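Local coordinates for protein exopolyphosphatase (Cytophaga hutchinsonii, PDB 3MDQ) that probably hydrolyses inorganic polyphosphate, releasing terminal orthophosphate, as a member of the Ppx/GppA phosphatase family of the actin-like ATPase clan, at residues A[157-162]-A[192-197]; A[132-137]-A[145-150]; A[43-48]-A[163-168]; A[116-121]-A[297-302]. All coordinates share one frame; numbering follows the deposited sequence.

How the contacts relate
The chain has two lobes, each with its own mixed sheet, as in the actin-like ATPase fold. Contacts 1 and 2 lie in the second lobe, centres about 13 Å apart, and share its sheet: strands 143-148 and 153-159 are neighbours, and F145 packs on F159, L192 and L195. Contacts 1 and 3 have centres about 17 Å apart; helix 163-169 follows strand 153-159 and reaches a loop of the first lobe. Contact 4, its centre about 11 Å from that of contact 2, closes a chain loop enclosing contacts 1 and 2; F119 packs on I146. Contacts 3 and 4, centres about 24 Å apart, lie between the lobes on opposite sides of the chain's centre.

Contact 1 of 4, residues A[157-162]-A[192-197]; sequences QSFEIG and LVPLEK
The ring of F159 is covered on one face by L192 and met at its edge by P194. L192 puts its CD2 methyl almost exactly over the ring centre, 4.1 Å from the centroid and only 2° off the ring normal, a well-centred CH-pi contact. Near the ring plane, P194 CB comes up to F159 CZ at 4.2 Å. The other flat group is the carboxamide of Q157. With CG anti to the backbone N (chi1 -169°) and an extended chain beyond it, Q157 reaches out to the proline, OE1 lying 3.7 Å from P194 CB, while NE2 is 3.9 Å from P194 CG. P194, in the first turn of helix 193-202, thus offers its CB to both the Q157 amide and the edge of the F159 ring.

The same L192 CD2 methyl also touches I161 CD1 at 4.0 Å, so a single methyl joins F159 and I161. L195 adds its CB to F159 CZ at 4.5 Å. No hydrogen bond crosses here; the contact is held by packing. F145 of the neighbouring strand and L279 of helix 267-286 continue the apolar cluster around L192.

Strand 157-159 and helix 193-197 run nearly antiparallel, at 152°. That is the arrangement expected where helices cross over the sheet of a ribonuclease H-like domain: the chain leaves edge strand 153-159, passes through helices 163-169, 178-191 and 193-202, and returns as strand 206-210.

Contact 2 of 4, residues A[132-137]-A[145-150]; sequences ISLAMD and FIIGNK
Two pairs of backbone hydrogen bonds tie S133 to G148 and A135 to I146. S133 N donates to G148 O at 2.8 Å, and G148 N answers to S133 O. In the second pair, A135 N reaches I146 O at 2.8 Å with an N-H...O angle of 168°, and I146 N returns the bond to A135 O. The non-hydrogen-bonded pairs, L134 with I147 and M136 with F145, sit between and beyond them, where CA-H groups of L134, I147 and F145 lean on carbonyl oxygens opposite.

This is an antiparallel beta hairpin, and its strands open the second ribonuclease H-like sheet; on its other side, strand 133-138 pairs with strand 206-210 in parallel.

On the face carrying L134, M136, F145 and I147, M136 (modelled as selenomethionine) and F145 lie side by side and point the same way. M136 CB is 3.7 Å from F145 CE1. A bend at chi3 (-67°) brings M136 CE to 3.9 Å from F145 CE1, with SE 5.3 Å from the ring centroid in an oblique Met-aromatic contact. An alanine in place of F145 would probably open a gap beside M136 and leave F159, L192 and L195 without the ring they pack on.

Farther along, L134 CD1 meets I147 CG1 at 3.7 Å. I132, although just before the strand, sets CG2 against I147 CG2 at 3.6 Å and brings CD1 to 3.9 Å from N149 ND2. The oxygen of that amide, N149 OD1, bonds to N151 N. On the reverse face, A135 and I146 both pack against F119 of helix 111-125.

Contact 3 of 4, residues A[43-48]-A[163-168]; sequences GGITKG and GQRLID
Apolar packing and two water bridges join I45 and T46, in the loop between strand 27-37 and helix 52-71 of the first lobe, to Q164, R165 and D168 on helix 163-169 of the second. The main element is I45 laid over one face of the R165 guanidinium, the two side chains crossing at about a right angle. I45 CG1 sits over the middle of the group, 3.7 Å from R165 CZ, and CD1 reaches toward NE and NH2. The extended chain of R165 carries NE out from the helix, and chi4 of -93° places CZ, turning the guanidinium face to I45. NE bonds to G141 O; NH2 makes a salt bridge with E160 and a bond to S87 OG.

The other branch, I45 CG2, rests on Q164 CG at 3.8 Å. T46 brings CG2 to the helix, 3.6 Å from R165 O and 3.7 Å from D168 CB.

D168 completes the junction through solvent. Its OD2 accepts from one water at 2.8 Å, which in turn accepts from G43 N, and from a second water at 2.7 Å, which accepts from T46 N. D168 OD1 takes a weak bond from Q164 NE2.

A leucine in place of R165 would probably leave I45 without its flat platform, G141 O without this donor and E160 with one fewer cationic partner. This is a junction across the two lobes, probably beside the cleft in which actin-like relatives bind their nucleotide or phosphate substrate.

Contact 4 of 4, residues A[116-121]-A[297-302]; sequences ELIFRG and YSLKEG
L299 carries CG anti to its backbone N (chi1 177°), and chi2 of 64° sets CD1 against L117 CB at 3.6 Å. The adjacent I118 has CG1 anti to its carbonyl carbon, where it meets L299 CB at 3.9 Å. These side chains flank a much tighter backbone meeting. The CA atoms of G121 and G302 are 3.8 Å apart, and G302 CA lies 3.1 Å from L117 O in a CA-H...O contact (155° at the hydrogen). Neither glycine carries a CB; one on G302 would run into L117 O, and one on G121 into S298 O and G302 N.

Y297 closes one end: its CB lies 3.5 Å from G121 O, which also sits at the ring edge beside CD2, while E301 CG lies over one face toward the rim. E301 OE1 accepts from S298 N, the residue just before the helix, at 2.9 Å, and OE2 forms a salt bridge with K300 NZ. Y297 OH hydrogen-bonds a glycerol that probably came from the crystallisation liquor.

Helix 111-125 links the two sheets, and helix 299-309 follows strand 291-295. Their close meeting is consistent with the crossing helices between the lobes of actin-like ATPases, where the lobes hinge.

Contact 1 of 4, residues A[157-162]-A[192-197]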
loop_
_atom_site.group_PDB
_atom_site.type_symbol
_atom_site.label_atom_id
_atom_site.label_comp_id
_atom_site.label_asym_id
_atom_site.label_seq_id
_atom_site.Cartn_x
_atom_site.Cartn_y
_atom_site.Cartn_z
ATOM N N GLN A 157 5.408 13.001 0.204
ATOM C CA GLN A 157 6.184 12.676 1.397
ATOM C C GLN A 157 5.750 11.317 1.916
ATOM O O GLN A 157 4.566 10.983 1.890
ATOM C CB GLN A 157 6.032 13.766 2.466
ATOM C CG GLN A 157 7.021 13.606 3.603
ATOM C CD GLN A 157 7.329 14.896 4.330
ATOM O OE1 GLN A 157 7.175 16.001 3.779
ATOM N NE2 GLN A 157 7.773 14.764 5.580
ATOM N N SER A 158 6.723 10.540 2.389
ATOM C CA SER A 158 6.496 9.260 3.034
ATOM C C SER A 158 6.694 9.442 4.534
ATOM O O SER A 158 7.620 10.121 4.977
ATOM C CB SER A 158 7.516 8.266 2.505
ATOM O OG SER A 158 7.406 7.007 3.130
ATOM N N PHE A 159 5.857 8.781 5.307
ATOM C CA PHE A 159 5.923 8.796 6.763
ATOM C C PHE A 159 5.961 7.342 7.281
ATOM O O PHE A 159 5.192 6.490 6.855
ATOM C CB PHE A 159 4.688 9.491 7.344
ATOM C CG PHE A 159 4.537 10.936 6.929
ATOM C CD1 PHE A 159 3.912 11.262 5.735
ATOM C CD2 PHE A 159 5.015 11.951 7.726
ATOM C CE1 PHE A 159 3.773 12.582 5.354
ATOM C CE2 PHE A 159 4.872 13.265 7.358
ATOM C CZ PHE A 159 4.246 13.577 6.166
ATOM N N GLU A 160 6.827 7.086 8.259
ATOM C CA GLU A 160 6.982 5.718 8.835
ATOM C C GLU A 160 5.920 5.500 9.929
ATOM O O GLU A 160 6.209 5.417 11.140
ATOM C CB GLU A 160 8.442 5.498 9.299
ATOM C CG GLU A 160 9.440 5.457 8.099
ATOM C CD GLU A 160 9.232 4.273 7.070
ATOM O OE1 GLU A 160 8.722 3.190 7.440
ATOM O OE2 GLU A 160 9.635 4.405 5.888
ATOM N N ILE A 161 4.684 5.443 9.466
ATOM C CA ILE A 161 3.482 5.297 10.321
ATOM C C ILE A 161 2.552 4.216 9.781
ATOM O O ILE A 161 1.333 4.224 9.991
ATOM C CB ILE A 161 2.744 6.674 10.454
ATOM C CG1 ILE A 161 2.208 7.136 9.115
ATOM C CG2 ILE A 161 3.670 7.712 11.136
ATOM C CD1 ILE A 161 1.350 8.456 9.205
ATOM N N GLY A 162 3.114 3.236 9.061
ATOM C CA GLY A 162 2.342 2.117 8.594
ATOM C C GLY A 162 1.733 1.320 9.754
ATOM O O GLY A 162 2.149 1.433 10.888
ATOM N N LEU A 192 1.945 14.546 11.202
ATOM C CA LEU A 192 1.455 14.967 9.876
ATOM C C LEU A 192 1.524 16.449 9.590
ATOM O O LEU A 192 0.939 16.937 8.635
ATOM C CB LEU A 192 0.042 14.426 9.633
ATOM C CG LEU A 192 -0.040 12.906 9.616
ATOM C CD1 LEU A 192 -1.525 12.580 9.482
ATOM C CD2 LEU A 192 0.798 12.309 8.487
ATOM N N VAL A 193 2.282 17.198 10.389
ATOM C CA VAL A 193 2.410 18.621 10.131
ATOM C C VAL A 193 2.831 18.964 8.701
ATOM O O VAL A 193 2.242 19.832 8.104
ATOM C CB VAL A 193 3.328 19.324 11.191
ATOM C CG1 VAL A 193 3.532 20.798 10.821
ATOM C CG2 VAL A 193 2.625 19.276 12.549
ATOM N N PRO A 194 3.785 18.224 8.123
ATOM C CA PRO A 194 4.193 18.569 6.749
ATOM C C PRO A 194 3.047 18.314 5.762
ATOM O O PRO A 194 2.928 18.999 4.763
ATOM C CB PRO A 194 5.375 17.644 6.502
ATOM C CG PRO A 194 5.916 17.369 7.880
ATOM C CD PRO A 194 4.724 17.273 8.750
ATOM N N LEU A 195 2.198 17.328 6.065
ATOM C CA LEU A 195 1.034 17.084 5.231
ATOM C C LEU A 195 0.019 18.217 5.337
ATOM O O LEU A 195 -0.502 18.702 4.320
ATOM C CB LEU A 195 0.397 15.738 5.552
ATOM C CG LEU A 195 -0.918 15.466 4.843
ATOM C CD1 LEU A 195 -0.726 15.279 3.313
ATOM C CD2 LEU A 195 -1.561 14.210 5.413
ATOM N N GLU A 196 -0.225 18.701 6.553
ATOM C CA GLU A 196 -1.144 19.792 6.730
ATOM C C GLU A 196 -0.681 21.020 5.936
ATOM O O GLU A 196 -1.486 21.718 5.289
ATOM C CB GLU A 196 -1.226 20.200 8.197
ATOM C CG GLU A 196 -1.930 19.324 9.105
ATOM C CD GLU A 196 -2.006 20.054 10.458
ATOM O OE1 GLU A 196 -1.048 19.971 11.244
ATOM O OE2 GLU A 196 -2.967 20.827 10.660
ATOM N N LYS A 197 0.615 21.297 6.009
ATOM C CA LYS A 197 1.189 22.444 5.319
ATOM C C LYS A 197 1.014 22.310 3.817
ATOM O O LYS A 197 0.630 23.262 3.151
ATOM C CB LYS A 197 2.654 22.623 5.724
ATOM C CG LYS A 197 2.792 23.158 7.136
ATOM C CD LYS A 197 4.258 23.360 7.496
ATOM C CE LYS A 197 4.419 23.910 8.905
ATOM N NZ LYS A 197 5.803 23.648 9.388
#

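Contact 2 of 4, residues A[132-137]-A[145-150]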
loop_
_atom_site.group_PDB
_atom_site.type_symbol
_atom_site.label_atom_id
_atom_site.label_comp_id
_atom_site.label_asym_id
_atom_site.label_seq_id
_atom_site.Cartn_x
_atom_site.Cartn_y
_atom_site.Cartn_z
ATOM N N ILE A 132 -6.711 18.752 -8.624
ATOM C CA ILE A 132 -5.608 18.590 -7.639
ATOM C C ILE A 132 -6.071 17.561 -6.611
ATOM O O ILE A 132 -7.095 17.738 -5.937
ATOM C CB ILE A 132 -5.267 19.913 -6.957
ATOM C CG1 ILE A 132 -4.906 21.000 -7.967
ATOM C CG2 ILE A 132 -4.115 19.739 -5.959
ATOM C CD1 ILE A 132 -3.864 20.623 -8.882
ATOM N N SER A 133 -5.337 16.467 -6.531
ATOM C CA SER A 133 -5.777 15.312 -5.786
ATOM C C SER A 133 -4.719 14.933 -4.755
ATOM O O SER A 133 -3.518 15.031 -5.023
ATOM C CB SER A 133 -5.997 14.137 -6.743
ATOM O OG SER A 133 -6.888 14.558 -7.816
ATOM N N LEU A 134 -5.185 14.439 -3.600
ATOM C CA LEU A 134 -4.302 13.862 -2.602
ATOM C C LEU A 134 -4.473 12.357 -2.689
ATOM O O LEU A 134 -5.593 11.821 -2.485
ATOM C CB LEU A 134 -4.637 14.381 -1.202
ATOM C CG LEU A 134 -3.882 13.726 -0.046
ATOM C CD1 LEU A 134 -2.359 13.980 -0.123
ATOM C CD2 LEU A 134 -4.470 14.183 1.333
ATOM N N ALA A 135 -3.383 11.646 -2.982
ATOM C CA ALA A 135 -3.380 10.196 -2.946
ATOM C C ALA A 135 -2.649 9.707 -1.723
ATOM O O ALA A 135 -1.634 10.288 -1.343
ATOM C CB ALA A 135 -2.710 9.615 -4.240
HETATM N N MSE A 136 -3.173 8.627 -1.125
HETATM C CA MSE A 136 -2.567 8.039 0.066
HETATM C C MSE A 136 -2.477 6.516 -0.033
HETATM O O MSE A 136 -3.443 5.845 -0.418
HETATM C CB MSE A 136 -3.301 8.486 1.331
HETATM C CG MSE A 136 -4.670 8.076 1.440
HETATM SE SE MSE A 136 -5.423 8.736 3.198
HETATM C CE MSE A 136 -4.528 7.815 4.464
ATOM N N ASP A 137 -1.291 5.981 0.245
ATOM C CA ASP A 137 -1.023 4.552 0.216
ATOM C C ASP A 137 -0.675 4.111 1.622
ATOM O O ASP A 137 0.332 4.544 2.159
ATOM C CB ASP A 137 0.102 4.216 -0.751
ATOM C CG ASP A 137 0.328 2.713 -0.860
ATOM O OD1 ASP A 137 0.640 2.067 0.170
ATOM O OD2 ASP A 137 0.149 2.176 -1.979
ATOM N N PHE A 145 1.983 9.961 0.898
ATOM C CA PHE A 145 1.025 10.947 0.480
ATOM C C PHE A 145 1.586 11.697 -0.706
ATOM O O PHE A 145 2.780 12.076 -0.695
ATOM C CB PHE A 145 0.758 11.939 1.582
ATOM C CG PHE A 145 0.063 11.366 2.791
ATOM C CD1 PHE A 145 -1.297 11.232 2.815
ATOM C CD2 PHE A 145 0.794 11.003 3.904
ATOM C CE1 PHE A 145 -1.929 10.706 3.924
ATOM C CE2 PHE A 145 0.160 10.508 5.013
ATOM C CZ PHE A 145 -1.188 10.369 5.036
ATOM N N ILE A 146 0.761 11.881 -1.739
ATOM C CA ILE A 146 1.162 12.599 -2.932
ATOM C C ILE A 146 0.063 13.584 -3.348
ATOM O O ILE A 146 -1.125 13.188 -3.395
ATOM C CB ILE A 146 1.436 11.662 -4.133
ATOM C CG1 ILE A 146 2.336 10.478 -3.764
ATOM C CG2 ILE A 146 2.017 12.462 -5.325
ATOM C CD1 ILE A 146 1.586 9.224 -3.431
ATOM N N ILE A 147 0.423 14.842 -3.638
ATOM C CA ILE A 147 -0.513 15.804 -4.173
ATOM C C ILE A 147 -0.159 16.045 -5.625
ATOM O O ILE A 147 0.971 16.361 -5.902
ATOM C CB ILE A 147 -0.537 17.103 -3.385
ATOM C CG1 ILE A 147 -1.006 16.870 -1.951
ATOM C CG2 ILE A 147 -1.410 18.172 -4.088
ATOM C CD1 ILE A 147 -0.893 18.061 -1.015
ATOM N N GLY A 148 -1.112 15.830 -6.525
ATOM C CA GLY A 148 -0.852 16.016 -7.940
ATOM C C GLY A 148 -2.076 15.875 -8.791
ATOM O O GLY A 148 -3.217 15.924 -8.310
ATOM N N ASN A 149 -1.846 15.696 -10.094
ATOM C CA ASN A 149 -2.934 15.548 -11.080
ATOM C C ASN A 149 -2.466 14.649 -12.184
ATOM O O ASN A 149 -1.550 13.895 -11.975
ATOM C CB ASN A 149 -3.394 16.930 -11.574
ATOM C CG ASN A 149 -2.267 17.723 -12.221
ATOM O OD1 ASN A 149 -1.321 17.172 -12.764
ATOM N ND2 ASN A 149 -2.393 19.045 -12.186
ATOM N N LYS A 150 -3.104 14.684 -13.359
ATOM C CA LYS A 150 -2.804 13.722 -14.393
ATOM C C LYS A 150 -1.392 13.822 -14.924
ATOM O O LYS A 150 -0.872 12.838 -15.480
ATOM C CB LYS A 150 -3.783 13.834 -15.582
ATOM C CG LYS A 150 -3.627 15.061 -16.450
ATOM C CD LYS A 150 -4.567 14.936 -17.668
ATOM C CE LYS A 150 -4.422 16.108 -18.628
ATOM N NZ LYS A 150 -5.411 15.985 -19.741
#

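Contact 3 of 4, residues A[43-48]-A[163-168]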
loop_
_atom_site.group_PDB
_atom_site.type_symbol
_atom_site.label_atom_id
_atom_site.label_comp_id
_atom_site.label_asym_id
_atom_site.label_seq_id
_atom_site.Cartn_x
_atom_site.Cartn_y
_atom_site.Cartn_z
ATOM N N GLY A 43 7.376 -8.612 14.687
ATOM C CA GLY A 43 8.416 -8.935 15.660
ATOM C C GLY A 43 9.671 -8.071 15.578
ATOM O O GLY A 43 10.585 -8.237 16.419
ATOM N N GLY A 44 9.758 -7.159 14.605
ATOM C CA GLY A 44 10.971 -6.356 14.459
ATOM C C GLY A 44 10.935 -4.911 14.011
ATOM O O GLY A 44 11.826 -4.145 14.364
ATOM N N ILE A 45 9.912 -4.514 13.260
ATOM C CA ILE A 45 9.974 -3.250 12.586
ATOM C C ILE A 45 10.178 -2.067 13.502
ATOM O O ILE A 45 10.976 -1.200 13.149
ATOM C CB ILE A 45 8.802 -3.064 11.603
ATOM C CG1 ILE A 45 9.124 -1.925 10.619
ATOM C CG2 ILE A 45 7.437 -2.972 12.334
ATOM C CD1 ILE A 45 8.150 -1.841 9.418
ATOM N N THR A 46 9.479 -2.003 14.645
ATOM C CA THR A 46 9.626 -0.811 15.501
ATOM C C THR A 46 10.936 -0.821 16.284
ATOM O O THR A 46 11.287 0.193 16.886
ATOM C CB THR A 46 8.446 -0.625 16.492
ATOM O OG1 THR A 46 8.393 -1.730 17.370
ATOM C CG2 THR A 46 7.133 -0.516 15.719
ATOM N N LYS A 47 11.678 -1.935 16.219
ATOM C CA LYS A 47 12.960 -2.042 16.894
ATOM C C LYS A 47 14.095 -1.994 15.890
ATOM O O LYS A 47 15.255 -2.068 16.278
ATOM C CB LYS A 47 13.029 -3.324 17.734
ATOM C CG LYS A 47 12.023 -3.383 18.904
ATOM C CD LYS A 47 12.248 -2.240 19.879
ATOM C CE LYS A 47 11.277 -2.273 21.073
ATOM N NZ LYS A 47 11.628 -1.158 22.010
ATOM N N GLY A 48 13.766 -1.821 14.617
ATOM C CA GLY A 48 14.783 -1.556 13.605
ATOM C C GLY A 48 15.470 -2.765 13.013
ATOM O O GLY A 48 16.569 -2.632 12.523
ATOM N N GLY A 163 0.709 0.537 9.449
ATOM C CA GLY A 163 -0.119 -0.045 10.507
ATOM C C GLY A 163 0.591 -0.987 11.433
ATOM O O GLY A 163 0.238 -1.044 12.594
ATOM N N GLN A 164 1.540 -1.764 10.923
ATOM C CA GLN A 164 2.304 -2.661 11.814
ATOM C C GLN A 164 3.085 -1.850 12.839
ATOM O O GLN A 164 3.158 -2.229 14.017
ATOM C CB GLN A 164 3.244 -3.569 10.994
ATOM C CG GLN A 164 4.067 -4.565 11.833
ATOM C CD GLN A 164 3.198 -5.681 12.368
ATOM O OE1 GLN A 164 2.788 -6.550 11.600
ATOM N NE2 GLN A 164 2.861 -5.632 13.656
ATOM N N ARG A 165 3.675 -0.734 12.406
ATOM C CA ARG A 165 4.376 0.137 13.351
ATOM C C ARG A 165 3.431 0.709 14.379
ATOM O O ARG A 165 3.770 0.731 15.552
ATOM C CB ARG A 165 5.075 1.292 12.632
ATOM C CG ARG A 165 6.161 0.875 11.669
ATOM C CD ARG A 165 6.837 2.172 11.126
ATOM N NE ARG A 165 7.845 1.890 10.127
ATOM C CZ ARG A 165 9.146 1.725 10.389
ATOM N NH1 ARG A 165 9.594 1.765 11.636
ATOM N NH2 ARG A 165 9.985 1.510 9.394
ATOM N N LEU A 166 2.256 1.159 13.957
ATOM C CA LEU A 166 1.301 1.793 14.864
ATOM C C LEU A 166 0.846 0.818 15.932
ATOM O O LEU A 166 0.863 1.180 17.122
ATOM C CB LEU A 166 0.098 2.334 14.121
ATOM C CG LEU A 166 0.385 3.478 13.135
ATOM C CD1 LEU A 166 -0.904 3.904 12.460
ATOM C CD2 LEU A 166 1.138 4.660 13.783
ATOM N N ILE A 167 0.475 -0.421 15.565
ATOM C CA ILE A 167 -0.054 -1.357 16.548
ATOM C C ILE A 167 1.060 -1.928 17.447
ATOM O O ILE A 167 0.775 -2.454 18.529
ATOM C CB ILE A 167 -0.891 -2.497 15.945
ATOM C CG1 ILE A 167 -0.069 -3.426 15.051
ATOM C CG2 ILE A 167 -2.105 -1.912 15.178
ATOM C CD1 ILE A 167 -0.846 -4.520 14.455
ATOM N N ASP A 168 2.317 -1.851 17.023
ATOM C CA ASP A 168 3.422 -2.318 17.856
ATOM C C ASP A 168 3.932 -1.258 18.784
ATOM O O ASP A 168 4.415 -1.584 19.876
ATOM C CB ASP A 168 4.584 -2.812 16.976
ATOM C CG ASP A 168 4.294 -4.135 16.322
ATOM O OD1 ASP A 168 3.243 -4.760 16.585
ATOM O OD2 ASP A 168 5.178 -4.575 15.553
HETATM O O HOH W 1 5.150 -7.355 15.755
HETATM O O HOH W 2 7.766 -3.986 16.013
#

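Contact 4 of 4, residues A[116-121]-A[297-302]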
loop_
_atom_site.group_PDB
_atom_site.type_symbol
_atom_site.label_atom_id
_atom_site.label_comp_id
_atom_site.label_asym_id
_atom_site.label_seq_id
_atom_site.Cartn_x
_atom_site.Cartn_y
_atom_site.Cartn_z
ATOM N N GLU A 116 6.543 8.579 -5.451
ATOM C CA GLU A 116 6.500 8.934 -6.885
ATOM C C GLU A 116 5.986 7.776 -7.724
ATOM O O GLU A 116 5.183 7.946 -8.662
ATOM C CB GLU A 116 7.871 9.396 -7.362
ATOM C CG GLU A 116 8.305 10.676 -6.717
ATOM C CD GLU A 116 9.766 10.977 -6.922
ATOM O OE1 GLU A 116 10.526 10.154 -7.466
ATOM O OE2 GLU A 116 10.172 12.059 -6.463
ATOM N N LEU A 117 6.511 6.580 -7.454
ATOM C CA LEU A 117 6.159 5.421 -8.252
ATOM C C LEU A 117 4.709 5.035 -8.007
ATOM O O LEU A 117 3.983 4.725 -8.952
ATOM C CB LEU A 117 7.110 4.260 -7.952
ATOM C CG LEU A 117 8.546 4.438 -8.367
ATOM C CD1 LEU A 117 9.413 3.383 -7.666
ATOM C CD2 LEU A 117 8.690 4.330 -9.909
ATOM N N ILE A 118 4.269 5.059 -6.756
ATOM C CA ILE A 118 2.856 4.818 -6.447
ATOM C C ILE A 118 1.977 5.771 -7.271
ATOM O O ILE A 118 0.981 5.345 -7.887
ATOM C CB ILE A 118 2.555 4.978 -4.962
ATOM C CG1 ILE A 118 3.187 3.803 -4.198
ATOM C CG2 ILE A 118 1.033 5.075 -4.723
ATOM C CD1 ILE A 118 3.359 4.053 -2.698
ATOM N N PHE A 119 2.322 7.051 -7.268
ATOM C CA PHE A 119 1.477 8.026 -7.984
ATOM C C PHE A 119 1.434 7.774 -9.489
ATOM O O PHE A 119 0.382 7.996 -10.123
ATOM C CB PHE A 119 1.867 9.473 -7.688
ATOM C CG PHE A 119 0.773 10.471 -7.949
ATOM C CD1 PHE A 119 -0.362 10.518 -7.146
ATOM C CD2 PHE A 119 0.873 11.352 -8.992
ATOM C CE1 PHE A 119 -1.356 11.455 -7.355
ATOM C CE2 PHE A 119 -0.126 12.331 -9.192
ATOM C CZ PHE A 119 -1.204 12.365 -8.398
ATOM N N ARG A 120 2.528 7.277 -10.075
ATOM C CA ARG A 120 2.466 6.902 -11.496
ATOM C C ARG A 120 1.423 5.810 -11.721
ATOM O O ARG A 120 0.731 5.834 -12.740
ATOM C CB ARG A 120 3.835 6.439 -12.005
ATOM C CG ARG A 120 3.828 5.943 -13.425
ATOM C CD ARG A 120 3.571 7.091 -14.407
ATOM N NE ARG A 120 3.435 6.647 -15.797
ATOM C CZ ARG A 120 2.311 6.232 -16.365
ATOM N NH1 ARG A 120 1.177 6.129 -15.692
ATOM N NH2 ARG A 120 2.343 5.878 -17.646
ATOM N N GLY A 121 1.302 4.864 -10.798
ATOM C CA GLY A 121 0.249 3.850 -10.902
ATOM C C GLY A 121 -1.148 4.442 -10.755
ATOM O O GLY A 121 -2.061 4.134 -11.546
ATOM N N TYR A 297 -4.601 0.279 -8.574
ATOM C CA TYR A 297 -3.148 0.290 -8.882
ATOM C C TYR A 297 -2.388 0.970 -7.774
ATOM O O TYR A 297 -2.851 1.959 -7.187
ATOM C CB TYR A 297 -2.881 1.055 -10.168
ATOM C CG TYR A 297 -3.312 0.393 -11.455
ATOM C CD1 TYR A 297 -4.080 -0.777 -11.474
ATOM C CD2 TYR A 297 -2.963 0.958 -12.665
ATOM C CE1 TYR A 297 -4.445 -1.357 -12.661
ATOM C CE2 TYR A 297 -3.319 0.375 -13.845
ATOM C CZ TYR A 297 -4.073 -0.776 -13.833
ATOM O OH TYR A 297 -4.434 -1.338 -15.047
ATOM N N SER A 298 -1.197 0.467 -7.485
ATOM C CA SER A 298 -0.349 1.017 -6.457
ATOM C C SER A 298 1.123 0.838 -6.918
ATOM O O SER A 298 1.418 0.974 -8.095
ATOM C CB SER A 298 -0.652 0.400 -5.096
ATOM O OG SER A 298 -0.449 -0.988 -5.068
ATOM N N LEU A 299 2.042 0.593 -5.993
ATOM C CA LEU A 299 3.453 0.589 -6.342
ATOM C C LEU A 299 3.828 -0.306 -7.519
ATOM O O LEU A 299 4.554 0.129 -8.406
ATOM C CB LEU A 299 4.326 0.209 -5.124
ATOM C CG LEU A 299 5.824 0.094 -5.367
ATOM C CD1 LEU A 299 6.412 1.428 -5.776
ATOM C CD2 LEU A 299 6.485 -0.421 -4.061
ATOM N N LYS A 300 3.359 -1.551 -7.526
ATOM C CA LYS A 300 3.805 -2.494 -8.555
ATOM C C LYS A 300 3.420 -2.018 -9.967
ATOM O O LYS A 300 4.206 -2.122 -10.911
ATOM C CB LYS A 300 3.292 -3.911 -8.270
ATOM C CG LYS A 300 1.799 -4.121 -8.362
ATOM C CD LYS A 300 1.295 -5.408 -7.653
ATOM C CE LYS A 300 -0.257 -5.673 -7.871
ATOM N NZ LYS A 300 -1.013 -4.559 -7.317
ATOM N N GLU A 301 2.217 -1.464 -10.084
ATOM C CA GLU A 301 1.794 -0.878 -11.343
ATOM C C GLU A 301 2.568 0.395 -11.681
ATOM O O GLU A 301 2.892 0.635 -12.827
ATOM C CB GLU A 301 0.303 -0.597 -11.395
ATOM C CG GLU A 301 -0.559 -1.859 -11.463
ATOM C CD GLU A 301 -0.858 -2.514 -10.145
ATOM O OE1 GLU A 301 -0.613 -1.939 -9.050
ATOM O OE2 GLU A 301 -1.383 -3.682 -10.197
ATOM N N GLY A 302 2.875 1.209 -10.680
ATOM C CA GLY A 302 3.704 2.356 -10.942
ATOM C C GLY A 302 5.076 2.021 -11.444
ATOM O O GLY A 302 5.615 2.720 -12.297
#